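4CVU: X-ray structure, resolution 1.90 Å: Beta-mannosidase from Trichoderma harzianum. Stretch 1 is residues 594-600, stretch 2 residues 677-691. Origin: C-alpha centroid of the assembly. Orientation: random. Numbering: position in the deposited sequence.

Stretch 1 (594-600) EFGFISM
Stretch 2 677-691: LFQADMYKSEIQFYR

An extended segment packed along a helix can present alternate side chains to it, and the contact between residues 594-600 and 677-691 of this beta-mannosidase is a compact example. The helix spans all of stretch 2 and continues past both ends, with phi/psi near -63/-44 throughout. Stretch 1 is extended: a weakly bonded strand at about 594-595 leads into loop, with phi/psi of -169/144 at Phe-595, 175/-178 at Gly-596, -151/144 at Phe-597, -79/160 at Ile-598 and -151/160 at Ser-599. The two stretches run in opposite senses. Phe-595 lies beside Glu-686 and Tyr-690, whereas Ser-599 meets Gln-679; between them, CA of Gly-596 is 6.8 Å from CA of Tyr-683, and CA of Phe-597 is 6.1 Å from CA of Gln-679. Together the surfaces bury 545 Å².

The extended backbone directs the CA-to-CB bonds of Phe-595, Phe-597 and Ser-599 toward the helix and those of Glu-594 and Ile-598 away. Phe-595 (chi1 56°, p; chi2 -83°) receives the edge of Tyr-690 (m) on one ring face, with centroids 5.0 Å apart, planes at 62° and CE1 of Phe-595 3.7 Å from CE2 of Tyr-690. At the edge of the Phe-595 ring, CZ lies 3.9 Å from CG1 of Ile-687 (m, t). The Tyr-690 hydroxyl OH donates to OE1 of Glu-686 (m, t) at 2.7 Å, and a water donates both to that OH, at 3.0 Å, and to O of Glu-594, at 3.2 Å, so the polar tip of the tyrosine is tied to both stretches.

Phe-597 (chi1 -157°, t; chi2 -89°) repeats the edge-to-face motif with Phe-678 (t), whose edge addresses its face: centroids 4.8 Å apart, planes at 64°, CD1 of Phe-597 3.6 Å from CE2 of Phe-678. Met-682 (t, t, p) brings CE to 3.2 Å from CB of Phe-597, a tight approach, while its SD sits obliquely 5.0 Å from the Phe-597 ring centroid.

Between the two phenylalanines, Tyr-683 (chi1 -76°, m; chi2 48°) starts sideways, but its end comes nearer the loop. Its OH accepts a hydrogen bond from N of Phe-597 at 3.0 Å, with an N-H...O angle of 156°. The same OH is 3.0 Å from CA of Gly-596, where an ideal CB would clash at 2.4 Å from Tyr-683 OH; glycine leaves room for the hydroxyl. Finally, OG of Ser-599 (p) donates to OE1 of Gln-679 (t, t; chi3 30°) at 2.8 Å, adding a second direct hydrogen bond between the stretches.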

ATOM      1  N   GLU A 594      15.782  14.463 -28.495  1.00 36.86           N
ATOM      2  CA  GLU A 594      14.723  13.564 -27.973  1.00 37.16           C
ATOM      3  C   GLU A 594      14.763  12.195 -28.614  1.00 36.90           C
ATOM      4  O   GLU A 594      14.728  12.063 -29.852  1.00 37.40           O
ATOM      5  CB  GLU A 594      13.317  14.093 -28.292  1.00 36.66           C
ATOM      6  CG  GLU A 594      12.877  15.334 -27.595  1.00 38.57           C
ATOM      7  CD  GLU A 594      11.371  15.586 -27.661  1.00 34.98           C
ATOM      8  OE1 GLU A 594      10.594  14.616 -27.687  1.00 35.47           O
ATOM      9  OE2 GLU A 594      10.927  16.782 -27.585  1.00 38.75           O
ATOM     10  N   PHE A 595      14.760  11.165 -27.778  1.00 37.46           N
ATOM     11  CA  PHE A 595      14.584   9.782 -28.261  1.00 37.86           C
ATOM     12  C   PHE A 595      14.344   8.830 -27.113  1.00 35.91           C
ATOM     13  O   PHE A 595      14.894   9.012 -26.013  1.00 40.36           O
ATOM     14  CB  PHE A 595      15.772   9.314 -29.108  1.00 37.57           C
ATOM     15  CG  PHE A 595      17.102   9.421 -28.408  1.00 37.61           C
ATOM     16  CD1 PHE A 595      17.803  10.639 -28.377  1.00 37.02           C
ATOM     17  CD2 PHE A 595      17.674   8.307 -27.804  1.00 38.39           C
ATOM     18  CE1 PHE A 595      19.037  10.726 -27.739  1.00 37.63           C
ATOM     19  CE2 PHE A 595      18.905   8.394 -27.157  1.00 37.70           C
ATOM     20  CZ  PHE A 595      19.591   9.595 -27.144  1.00 38.69           C
ATOM     21  N   GLY A 596      13.491   7.835 -27.344  1.00 35.74           N
ATOM     22  CA  GLY A 596      13.221   6.828 -26.287  1.00 34.36           C
ATOM     23  C   GLY A 596      12.158   5.782 -26.537  1.00 32.99           C
ATOM     24  O   GLY A 596      11.597   5.677 -27.643  1.00 34.90           O
ATOM     25  N   PHE A 597      11.969   4.947 -25.511  1.00 31.48           N
ATOM     26  CA  PHE A 597      11.031   3.821 -25.453  1.00 29.90           C
ATOM     27  C   PHE A 597      10.702   3.734 -23.943  1.00 29.42           C
ATOM     28  O   PHE A 597      11.605   3.993 -23.173  1.00 29.10           O
ATOM     29  CB  PHE A 597      11.735   2.561 -25.858  1.00 31.48           C
ATOM     30  CG  PHE A 597      10.827   1.468 -26.356  1.00 31.72           C
ATOM     31  CD1 PHE A 597      10.281   0.560 -25.518  1.00 32.31           C
ATOM     32  CD2 PHE A 597      10.528   1.382 -27.728  1.00 32.38           C
ATOM     33  CE1 PHE A 597       9.441  -0.436 -25.978  1.00 32.37           C
ATOM     34  CE2 PHE A 597       9.726   0.402 -28.200  1.00 32.64           C
ATOM     35  CZ  PHE A 597       9.171  -0.521 -27.354  1.00 33.58           C
ATOM     36  N   ILE A 598       9.477   3.401 -23.497  1.00 29.42           N
ATOM     37  CA  ILE A 598       9.162   3.310 -22.028  1.00 28.86           C
ATOM     38  C   ILE A 598       9.622   2.052 -21.328  1.00 28.93           C
ATOM     39  O   ILE A 598       9.831   1.017 -22.009  1.00 28.16           O
ATOM     40  CB  ILE A 598       7.673   3.534 -21.752  1.00 29.20           C
ATOM     41  CG1 ILE A 598       6.846   2.372 -22.320  1.00 29.59           C
ATOM     42  CG2 ILE A 598       7.208   4.856 -22.347  1.00 29.34           C
ATOM     43  CD1 ILE A 598       5.420   2.284 -21.805  1.00 30.09           C
ATOM     44  N   SER A 599       9.757   2.014 -19.981  1.00 28.12           N
ATOM     45  CA  SER A 599      10.033   0.750 -19.405  1.00 26.88           C
ATOM     46  C   SER A 599       9.410   0.854 -17.978  1.00 27.36           C
ATOM     47  O   SER A 599       9.162   1.966 -17.516  1.00 25.90           O
ATOM     48  CB  SER A 599      11.551   0.567 -19.311  1.00 28.23           C
ATOM     49  OG  SER A 599      12.158   1.470 -18.334  1.00 28.91           O
ATOM     50  N   MET A 600       9.151  -0.299 -17.375  1.00 27.81           N
ATOM     51  CA  MET A 600       8.584  -0.366 -16.025  1.00 28.37           C
ATOM     52  C   MET A 600       9.571   0.140 -15.040  1.00 29.44           C
ATOM     53  O   MET A 600      10.769  -0.034 -15.213  1.00 29.53           O
ATOM     54  CB  MET A 600       8.323  -1.825 -15.659  1.00 29.10           C
ATOM     55  CG  MET A 600       7.141  -2.549 -16.203  1.00 30.00           C
ATOM     56  SD  MET A 600       5.629  -1.740 -15.864  1.00 30.81           S
ATOM     57  CE  MET A 600       4.396  -2.932 -16.274  1.00 31.09           C
ATOM     58  N   LEU A 677      16.022  -3.771 -19.706  1.00 31.53           N
ATOM     59  CA  LEU A 677      17.167  -4.218 -20.458  1.00 32.35           C
ATOM     60  C   LEU A 677      17.002  -3.799 -21.901  1.00 33.47           C
ATOM     61  O   LEU A 677      17.994  -3.436 -22.568  1.00 32.43           O
ATOM     62  CB  LEU A 677      17.319  -5.735 -20.395  1.00 33.10           C
ATOM     63  CG  LEU A 677      17.688  -6.374 -19.042  1.00 33.44           C
ATOM     64  CD1 LEU A 677      17.779  -7.869 -19.232  1.00 34.03           C
ATOM     65  CD2 LEU A 677      19.002  -5.825 -18.481  1.00 34.01           C
ATOM     66  N   PHE A 678      15.766  -3.907 -22.385  1.00 33.12           N
ATOM     67  CA  PHE A 678      15.490  -3.572 -23.802  1.00 34.03           C
ATOM     68  C   PHE A 678      15.698  -2.058 -23.993  1.00 33.14           C
ATOM     69  O   PHE A 678      16.410  -1.657 -24.878  1.00 31.30           O
ATOM     70  CB  PHE A 678      14.071  -3.962 -24.215  1.00 34.37           C
ATOM     71  CG  PHE A 678      13.696  -3.400 -25.535  1.00 34.24           C
ATOM     72  CD1 PHE A 678      14.043  -4.056 -26.696  1.00 35.90           C
ATOM     73  CD2 PHE A 678      13.070  -2.190 -25.619  1.00 35.13           C
ATOM     74  CE1 PHE A 678      13.757  -3.513 -27.933  1.00 35.08           C
ATOM     75  CE2 PHE A 678      12.797  -1.625 -26.839  1.00 35.77           C
ATOM     76  CZ  PHE A 678      13.131  -2.296 -28.006  1.00 36.00           C
ATOM     77  N   GLN A 679      15.156  -1.241 -23.077  1.00 31.84           N
ATOM     78  CA  GLN A 679      15.315   0.221 -23.134  1.00 32.06           C
ATOM     79  C   GLN A 679      16.776   0.616 -23.081  1.00 32.14           C
ATOM     80  O   GLN A 679      17.170   1.508 -23.811  1.00 34.23           O
ATOM     81  CB  GLN A 679      14.581   0.909 -21.959  1.00 30.39           C
ATOM     82  CG  GLN A 679      14.560   2.441 -21.950  1.00 30.06           C
ATOM     83  CD  GLN A 679      14.216   2.959 -20.533  1.00 30.39           C
ATOM     84  OE1 GLN A 679      14.539   2.291 -19.592  1.00 29.99           O
ATOM     85  NE2 GLN A 679      13.661   4.140 -20.405  1.00 31.35           N
ATOM     86  N   ALA A 680      17.559   0.047 -22.149  1.00 32.89           N
ATOM     87  CA  ALA A 680      18.989   0.386 -22.042  1.00 32.57           C
ATOM     88  C   ALA A 680      19.726   0.109 -23.361  1.00 33.67           C
ATOM     89  O   ALA A 680      20.491   0.933 -23.849  1.00 33.00           O
ATOM     90  CB  ALA A 680      19.614  -0.409 -20.973  1.00 33.68           C
ATOM     91  N   ASP A 681      19.504  -1.079 -23.872  1.00 34.29           N
ATOM     92  CA  ASP A 681      20.232  -1.543 -25.050  1.00 36.61           C
ATOM     93  C   ASP A 681      19.843  -0.703 -26.267  1.00 36.63           C
ATOM     94  O   ASP A 681      20.684  -0.420 -27.123  1.00 37.98           O
ATOM     95  CB  ASP A 681      19.977  -3.042 -25.266  1.00 36.45           C
ATOM     96  CG  ASP A 681      20.917  -3.945 -24.431  1.00 37.67           C
ATOM     97  OD1 ASP A 681      21.943  -3.444 -23.935  1.00 38.65           O
ATOM     98  OD2 ASP A 681      20.626  -5.169 -24.262  1.00 37.41           O
ATOM     99  N   MET A 682      18.557  -0.386 -26.397  1.00 37.33           N
ATOM    100  CA  MET A 682      18.115   0.510 -27.484  1.00 39.48           C
ATOM    101  C   MET A 682      18.719   1.920 -27.374  1.00 37.84           C
ATOM    102  O   MET A 682      19.163   2.454 -28.370  1.00 38.38           O
ATOM    103  CB  MET A 682      16.594   0.561 -27.619  1.00 41.65           C
ATOM    104  CG  MET A 682      16.147   1.130 -28.974  1.00 45.98           C
ATOM    105  SD  MET A 682      14.370   1.445 -29.084  1.00 46.93           S
ATOM    106  CE  MET A 682      14.248   2.690 -27.821  1.00 50.36           C
ATOM    107  N   TYR A 683      18.787   2.500 -26.171  1.00 37.01           N
ATOM    108  CA  TYR A 683      19.356   3.835 -26.035  1.00 37.34           C
ATOM    109  C   TYR A 683      20.841   3.814 -26.391  1.00 37.99           C
ATOM    110  O   TYR A 683      21.323   4.680 -27.133  1.00 37.94           O
ATOM    111  CB  TYR A 683      19.138   4.424 -24.617  1.00 37.86           C
ATOM    112  CG  TYR A 683      17.738   4.923 -24.343  1.00 36.18           C
ATOM    113  CD1 TYR A 683      16.637   4.141 -24.646  1.00 36.50           C
ATOM    114  CD2 TYR A 683      17.517   6.117 -23.686  1.00 35.60           C
ATOM    115  CE1 TYR A 683      15.357   4.567 -24.367  1.00 35.25           C
ATOM    116  CE2 TYR A 683      16.231   6.538 -23.382  1.00 36.04           C
ATOM    117  CZ  TYR A 683      15.171   5.741 -23.724  1.00 35.27           C
ATOM    118  OH  TYR A 683      13.887   6.122 -23.467  1.00 35.82           O
ATOM    119  N   LYS A 684      21.550   2.787 -25.899  1.00 38.20           N
ATOM    120  CA  LYS A 684      22.966   2.553 -26.232  1.00 37.70           C
ATOM    121  C   LYS A 684      23.144   2.511 -27.728  1.00 37.66           C
ATOM    122  O   LYS A 684      24.034   3.159 -28.290  1.00 36.29           O
ATOM    123  CB  LYS A 684      23.417   1.236 -25.637  1.00 37.12           C
ATOM    124  CG  LYS A 684      24.833   0.837 -25.932  1.00 39.07           C
ATOM    125  CD  LYS A 684      25.021  -0.669 -25.706  1.00 39.70           C
ATOM    126  CE  LYS A 684      26.401  -1.141 -26.000  1.00 39.98           C
ATOM    127  NZ  LYS A 684      26.528  -2.616 -25.767  1.00 40.21           N
ATOM    128  N   SER A 685      22.293   1.716 -28.356  1.00 37.44           N
ATOM    129  CA  SER A 685      22.323   1.595 -29.806  1.00 38.22           C
ATOM    130  C   SER A 685      22.135   2.955 -30.532  1.00 40.13           C
ATOM    131  O   SER A 685      22.779   3.229 -31.595  1.00 42.21           O
ATOM    132  CB  SER A 685      21.276   0.593 -30.271  1.00 38.29           C
ATOM    133  OG  SER A 685      21.356   0.403 -31.687  1.00 36.35           O
ATOM    134  N   GLU A 686      21.262   3.814 -29.996  1.00 36.87           N
ATOM    135  CA  GLU A 686      21.085   5.114 -30.586  1.00 36.63           C
ATOM    136  C   GLU A 686      22.221   6.046 -30.229  1.00 35.38           C
ATOM    137  O   GLU A 686      22.746   6.719 -31.087  1.00 34.30           O
ATOM    138  CB  GLU A 686      19.724   5.731 -30.238  1.00 35.18           C
ATOM    139  CG  GLU A 686      18.572   5.038 -30.929  1.00 35.13           C
ATOM    140  CD  GLU A 686      17.253   5.745 -30.782  1.00 35.08           C
ATOM    141  OE1 GLU A 686      17.171   6.954 -30.949  1.00 34.23           O
ATOM    142  OE2 GLU A 686      16.257   5.065 -30.538  1.00 38.43           O
ATOM    143  N   ILE A 687      22.608   6.109 -28.952  1.00 35.15           N
ATOM    144  CA  ILE A 687      23.642   7.039 -28.572  1.00 34.98           C
ATOM    145  C   ILE A 687      24.976   6.836 -29.314  1.00 36.19           C
ATOM    146  O   ILE A 687      25.629   7.804 -29.684  1.00 36.98           O
ATOM    147  CB  ILE A 687      23.946   6.974 -27.066  1.00 34.88           C
ATOM    148  CG1 ILE A 687      22.741   7.513 -26.284  1.00 34.50           C
ATOM    149  CG2 ILE A 687      25.197   7.815 -26.822  1.00 35.33           C
ATOM    150  CD1 ILE A 687      22.799   7.301 -24.774  1.00 35.03           C
ATOM    151  N   GLN A 688      25.414   5.587 -29.451  1.00 38.35           N
ATOM    152  CA  GLN A 688      26.676   5.313 -30.131  1.00 40.24           C
ATOM    153  C   GLN A 688      26.570   5.701 -31.619  1.00 40.02           C
ATOM    154  O   GLN A 688      27.528   6.145 -32.217  1.00 41.47           O
ATOM    155  CB  GLN A 688      27.078   3.850 -29.984  1.00 41.22           C
ATOM    156  CG  GLN A 688      26.182   2.831 -30.679  1.00 40.86           C
ATOM    157  CD  GLN A 688      26.661   1.396 -30.495  1.00 42.09           C
ATOM    158  OE1 GLN A 688      27.130   0.994 -29.419  1.00 40.25           O
ATOM    159  NE2 GLN A 688      26.554   0.606 -31.569  1.00 42.80           N
ATOM    160  N   PHE A 689      25.392   5.550 -32.197  1.00 39.48           N
ATOM    161  CA  PHE A 689      25.159   5.969 -33.601  1.00 39.33           C
ATOM    162  C   PHE A 689      25.169   7.510 -33.762  1.00 38.71           C
ATOM    163  O   PHE A 689      25.769   8.050 -34.687  1.00 37.48           O
ATOM    164  CB  PHE A 689      23.836   5.375 -34.093  1.00 40.65           C
ATOM    165  CG  PHE A 689      23.330   5.974 -35.362  1.00 39.64           C
ATOM    166  CD1 PHE A 689      23.689   5.452 -36.579  1.00 40.36           C
ATOM    167  CD2 PHE A 689      22.484   7.066 -35.324  1.00 41.18           C
ATOM    168  CE1 PHE A 689      23.227   6.001 -37.735  1.00 41.64           C
ATOM    169  CE2 PHE A 689      22.027   7.647 -36.492  1.00 41.30           C
ATOM    170  CZ  PHE A 689      22.396   7.108 -37.695  1.00 41.64           C
ATOM    171  N   TYR A 690      24.539   8.211 -32.826  1.00 36.84           N
ATOM    172  CA  TYR A 690      24.581   9.680 -32.824  1.00 37.35           C
ATOM    173  C   TYR A 690      26.020  10.200 -32.636  1.00 37.38           C
ATOM    174  O   TYR A 690      26.463  11.100 -33.355  1.00 37.33           O
ATOM    175  CB  TYR A 690      23.659  10.292 -31.751  1.00 35.56           C
ATOM    176  CG  TYR A 690      22.190   9.988 -31.927  1.00 35.43           C
ATOM    177  CD1 TYR A 690      21.589  10.015 -33.189  1.00 35.27           C
ATOM    178  CD2 TYR A 690      21.393   9.608 -30.817  1.00 35.32           C
ATOM    179  CE1 TYR A 690      20.251   9.682 -33.347  1.00 35.95           C
ATOM    180  CE2 TYR A 690      20.060   9.285 -30.977  1.00 34.65           C
ATOM    181  CZ  TYR A 690      19.485   9.320 -32.234  1.00 35.05           C
ATOM    182  OH  TYR A 690      18.124   9.001 -32.401  1.00 34.51           O
ATOM    183  N   ARG A 691      26.743   9.614 -31.679  1.00 36.76           N
ATOM    184  CA  ARG A 691      28.102  10.048 -31.401  1.00 36.91           C
ATOM    185  C   ARG A 691      29.098   9.825 -32.518  1.00 37.41           C
ATOM    186  O   ARG A 691      29.908  10.679 -32.762  1.00 36.72           O
ATOM    187  CB  ARG A 691      28.642   9.370 -30.195  1.00 36.08           C
ATOM    188  CG  ARG A 691      27.961   9.873 -28.931  1.00 35.44           C
ATOM    189  CD  ARG A 691      28.756   9.391 -27.750  1.00 36.40           C
ATOM    190  NE  ARG A 691      30.083  10.017 -27.649  1.00 37.12           N
ATOM    191  CZ  ARG A 691      30.897   9.835 -26.606  1.00 37.87           C
ATOM    192  NH1 ARG A 691      30.510   9.060 -25.582  1.00 37.23           N
ATOM    193  NH2 ARG A 691      32.074  10.450 -26.551  1.00 38.20           N
TER
HETATM  194  O   HOH W   1      16.808  11.637 -32.235  1.00 39.82           O